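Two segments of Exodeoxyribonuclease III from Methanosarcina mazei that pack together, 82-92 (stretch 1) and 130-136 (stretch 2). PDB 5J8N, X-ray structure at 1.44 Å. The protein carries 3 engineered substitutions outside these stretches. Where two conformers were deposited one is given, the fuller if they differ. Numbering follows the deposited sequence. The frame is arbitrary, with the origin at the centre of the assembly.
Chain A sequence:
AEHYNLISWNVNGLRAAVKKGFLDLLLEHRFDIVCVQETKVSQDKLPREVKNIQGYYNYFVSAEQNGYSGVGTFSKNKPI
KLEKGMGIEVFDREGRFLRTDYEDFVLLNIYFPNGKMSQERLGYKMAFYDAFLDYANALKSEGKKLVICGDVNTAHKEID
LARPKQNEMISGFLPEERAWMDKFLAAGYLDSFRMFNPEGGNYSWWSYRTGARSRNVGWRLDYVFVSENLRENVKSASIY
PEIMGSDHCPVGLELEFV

Stretch 1 (82-92) LEKGMGIEVFD
Stretch 2, residues 130-136: DAFLDYA

Stretch 2 is one continuous piece of α-helix, with phi near -60° and psi near -45° and the i to i+4 bond Tyr135 N to Ala131 O at 3.0 Å. Against it lies stretch 1, a strand at 82-84 that turns through Gly85-Ile88 into a helix at 89-92. Gly85 (106/164) and Gly87 (88/25) take backbone angles at which a CB would jam against the preceding carbonyl. Asp92 (chi1 m) secures the turn through weak hydrogen bonds, from Met86 N to its OD1 (2.8 Å) and from Gly87 N to its OD2 (2.9 Å). The nearest CA atoms across the contact are those of Met86 and Tyr135, 7.1 Å apart.

Asp130 points sideways, without contact. Ala131 points toward stretch 1, and its lone methyl suits a crowded site: Ala131 CB meets Phe91 CE2 at 3.6 Å, Ile88 CD1 at 3.9 Å and Met86 CE at 4.1 Å. Phe91 (chi1 m, chi2 -51°) presents its ring obliquely, while Ile88 (m, t) reaches in from the helix N-cap position. At Phe132 (chi1 t, chi2 74°) the contact is with the base of the residue, since the ring leads away: Met86 SD lies 3.6 Å from Phe132 CA and 4.1 Å from its CB. The unbranched Met86 (m, t, m) reaches three helix residues, with CB and CG at Tyr135, SD at Phe132 and CE at Ala131. Leu133 points away, buried, and Asp134 is exposed without contact.

Tyr135 (chi1 t, chi2 -80°) points toward the turn and serves two chemistries. Met86 CG sits over one ring face, 4.3 Å from the Tyr135 centroid in a CH-pi contact, and Met86 CB is 3.8 Å from Tyr135 CD2. At the polar end, Tyr135 OH donates to a water (2.6 Å), which donates to Glu83 OE1 (2.5 Å; Glu83 chi1 m, chi2 t) and Gly85 O (2.8 Å). No direct hydrogen bond crosses the contact.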

# COMPACT_ATOMS: atom_id res chain seq x y z
N LEU A 82 -8.42 6.74 -14.42
CA LEU A 82 -7.74 5.49 -14.14
C LEU A 82 -6.41 5.54 -14.89
O LEU A 82 -6.43 5.74 -16.12
CB LEU A 82 -8.61 4.30 -14.63
CG LEU A 82 -7.89 2.94 -14.66
CD1 LEU A 82 -7.61 2.47 -13.24
CD2 LEU A 82 -8.85 2.01 -15.39
N GLU A 83 -5.29 5.34 -14.18
CA GLU A 83 -4.00 5.25 -14.86
C GLU A 83 -3.18 4.14 -14.26
O GLU A 83 -3.02 4.05 -13.03
CB GLU A 83 -3.22 6.59 -14.78
CG GLU A 83 -3.99 7.70 -15.42
CD GLU A 83 -3.19 8.98 -15.56
OE1 GLU A 83 -2.03 9.01 -15.13
OE2 GLU A 83 -3.72 9.95 -16.12
N LYS A 84 -2.74 3.27 -15.16
CA LYS A 84 -1.94 2.14 -14.77
C LYS A 84 -0.52 2.55 -15.07
O LYS A 84 -0.13 2.69 -16.24
CB LYS A 84 -2.38 0.88 -15.51
CG LYS A 84 -3.79 0.47 -15.13
CD LYS A 84 -4.35 -0.62 -16.02
CE LYS A 84 -5.73 -1.06 -15.55
NZ LYS A 84 -6.30 -2.20 -16.35
N GLY A 85 0.20 2.88 -14.01
CA GLY A 85 1.62 3.11 -14.08
C GLY A 85 1.88 4.60 -13.97
O GLY A 85 0.98 5.47 -14.17
N MET A 86 3.14 4.93 -13.69
CA MET A 86 3.58 6.31 -13.61
C MET A 86 3.94 6.93 -14.95
O MET A 86 4.22 8.14 -15.03
CB MET A 86 4.81 6.42 -12.70
CG MET A 86 4.51 6.19 -11.27
SD MET A 86 5.98 6.36 -10.16
CE MET A 86 6.87 4.81 -10.40
N GLY A 87 3.97 6.11 -15.99
CA GLY A 87 4.42 6.53 -17.30
C GLY A 87 5.91 6.39 -17.55
O GLY A 87 6.49 7.10 -18.37
N ILE A 88 6.54 5.47 -16.82
CA ILE A 88 7.97 5.17 -17.03
C ILE A 88 8.06 3.67 -17.24
O ILE A 88 7.76 2.92 -16.32
CB ILE A 88 8.83 5.59 -15.84
CG1 ILE A 88 8.73 7.12 -15.65
CG2 ILE A 88 10.29 5.12 -16.03
CD1 ILE A 88 9.24 7.58 -14.33
N GLU A 89 8.45 3.26 -18.43
CA GLU A 89 8.29 1.83 -18.82
C GLU A 89 8.99 0.88 -17.85
O GLU A 89 8.42 -0.17 -17.49
CB GLU A 89 8.77 1.59 -20.26
CG GLU A 89 8.45 0.18 -20.80
CD GLU A 89 9.48 -0.90 -20.40
OE1 GLU A 89 10.69 -0.58 -20.26
OE2 GLU A 89 9.09 -2.09 -20.24
N VAL A 90 10.20 1.20 -17.42
CA VAL A 90 10.96 0.25 -16.62
C VAL A 90 10.28 0.03 -15.27
O VAL A 90 10.47 -1.05 -14.65
CB VAL A 90 12.44 0.71 -16.47
CG1 VAL A 90 12.53 1.95 -15.58
CG2 VAL A 90 13.30 -0.41 -15.96
N PHE A 91 9.43 0.96 -14.81
CA PHE A 91 8.64 0.73 -13.61
C PHE A 91 7.25 0.22 -13.94
O PHE A 91 6.71 -0.71 -13.25
CB PHE A 91 8.55 2.04 -12.76
CG PHE A 91 9.90 2.57 -12.38
CD1 PHE A 91 10.85 1.73 -11.79
CD2 PHE A 91 10.27 3.89 -12.65
CE1 PHE A 91 12.11 2.19 -11.46
CE2 PHE A 91 11.57 4.34 -12.36
CZ PHE A 91 12.50 3.48 -11.76
N ASP A 92 6.63 0.74 -14.99
CA ASP A 92 5.24 0.36 -15.30
C ASP A 92 5.19 -1.14 -15.63
O ASP A 92 4.17 -1.80 -15.27
CB ASP A 92 4.67 1.19 -16.48
CG ASP A 92 4.55 2.69 -16.15
OD1 ASP A 92 4.82 3.08 -15.05
OD2 ASP A 92 4.22 3.42 -17.09
N ASP A 130 12.45 7.32 -6.08
CA ASP A 130 12.72 8.66 -6.64
C ASP A 130 11.65 9.03 -7.66
O ASP A 130 11.15 10.16 -7.68
CB ASP A 130 14.08 8.67 -7.30
CG ASP A 130 15.23 8.67 -6.31
OD1 ASP A 130 15.00 9.08 -5.15
OD2 ASP A 130 16.37 8.30 -6.71
N ALA A 131 11.29 8.09 -8.54
CA ALA A 131 10.29 8.36 -9.57
C ALA A 131 8.94 8.61 -8.93
O ALA A 131 8.23 9.49 -9.35
CB ALA A 131 10.20 7.21 -10.57
N PHE A 132 8.56 7.79 -7.96
CA PHE A 132 7.34 8.03 -7.26
C PHE A 132 7.29 9.40 -6.59
O PHE A 132 6.25 10.10 -6.70
CB PHE A 132 7.12 6.92 -6.21
CG PHE A 132 6.16 7.37 -5.10
CD1 PHE A 132 4.81 7.47 -5.37
CD2 PHE A 132 6.62 7.79 -3.86
CE1 PHE A 132 3.90 7.94 -4.38
CE2 PHE A 132 5.73 8.28 -2.90
CZ PHE A 132 4.41 8.39 -3.18
N LEU A 133 8.37 9.81 -5.93
CA LEU A 133 8.32 11.09 -5.23
C LEU A 133 8.14 12.22 -6.25
O LEU A 133 7.33 13.14 -6.03
CB LEU A 133 9.60 11.28 -4.41
CG LEU A 133 9.61 12.60 -3.62
CD1 LEU A 133 8.33 12.75 -2.82
CD2 LEU A 133 10.87 12.60 -2.76
N ASP A 134 8.80 12.12 -7.38
CA ASP A 134 8.63 13.18 -8.37
C ASP A 134 7.22 13.19 -8.94
O ASP A 134 6.63 14.27 -9.17
CB ASP A 134 9.65 13.04 -9.51
CG ASP A 134 11.07 13.40 -9.09
OD1 ASP A 134 11.28 14.01 -8.03
OD2 ASP A 134 12.01 13.05 -9.81
N TYR A 135 6.65 12.03 -9.17
CA TYR A 135 5.30 11.89 -9.65
C TYR A 135 4.30 12.49 -8.67
O TYR A 135 3.44 13.29 -9.09
CB TYR A 135 4.99 10.42 -9.90
CG TYR A 135 3.66 10.14 -10.47
CD1 TYR A 135 2.53 10.12 -9.66
CD2 TYR A 135 3.50 9.93 -11.85
CE1 TYR A 135 1.26 9.85 -10.21
CE2 TYR A 135 2.25 9.66 -12.39
CZ TYR A 135 1.14 9.61 -11.55
OH TYR A 135 -0.09 9.34 -12.11
N ALA A 136 4.39 12.10 -7.40
CA ALA A 136 3.46 12.63 -6.40
C ALA A 136 3.66 14.12 -6.27
O ALA A 136 2.66 14.86 -6.23
CB ALA A 136 3.70 11.90 -5.12
O HOH W 1 0.16 8.12 -14.34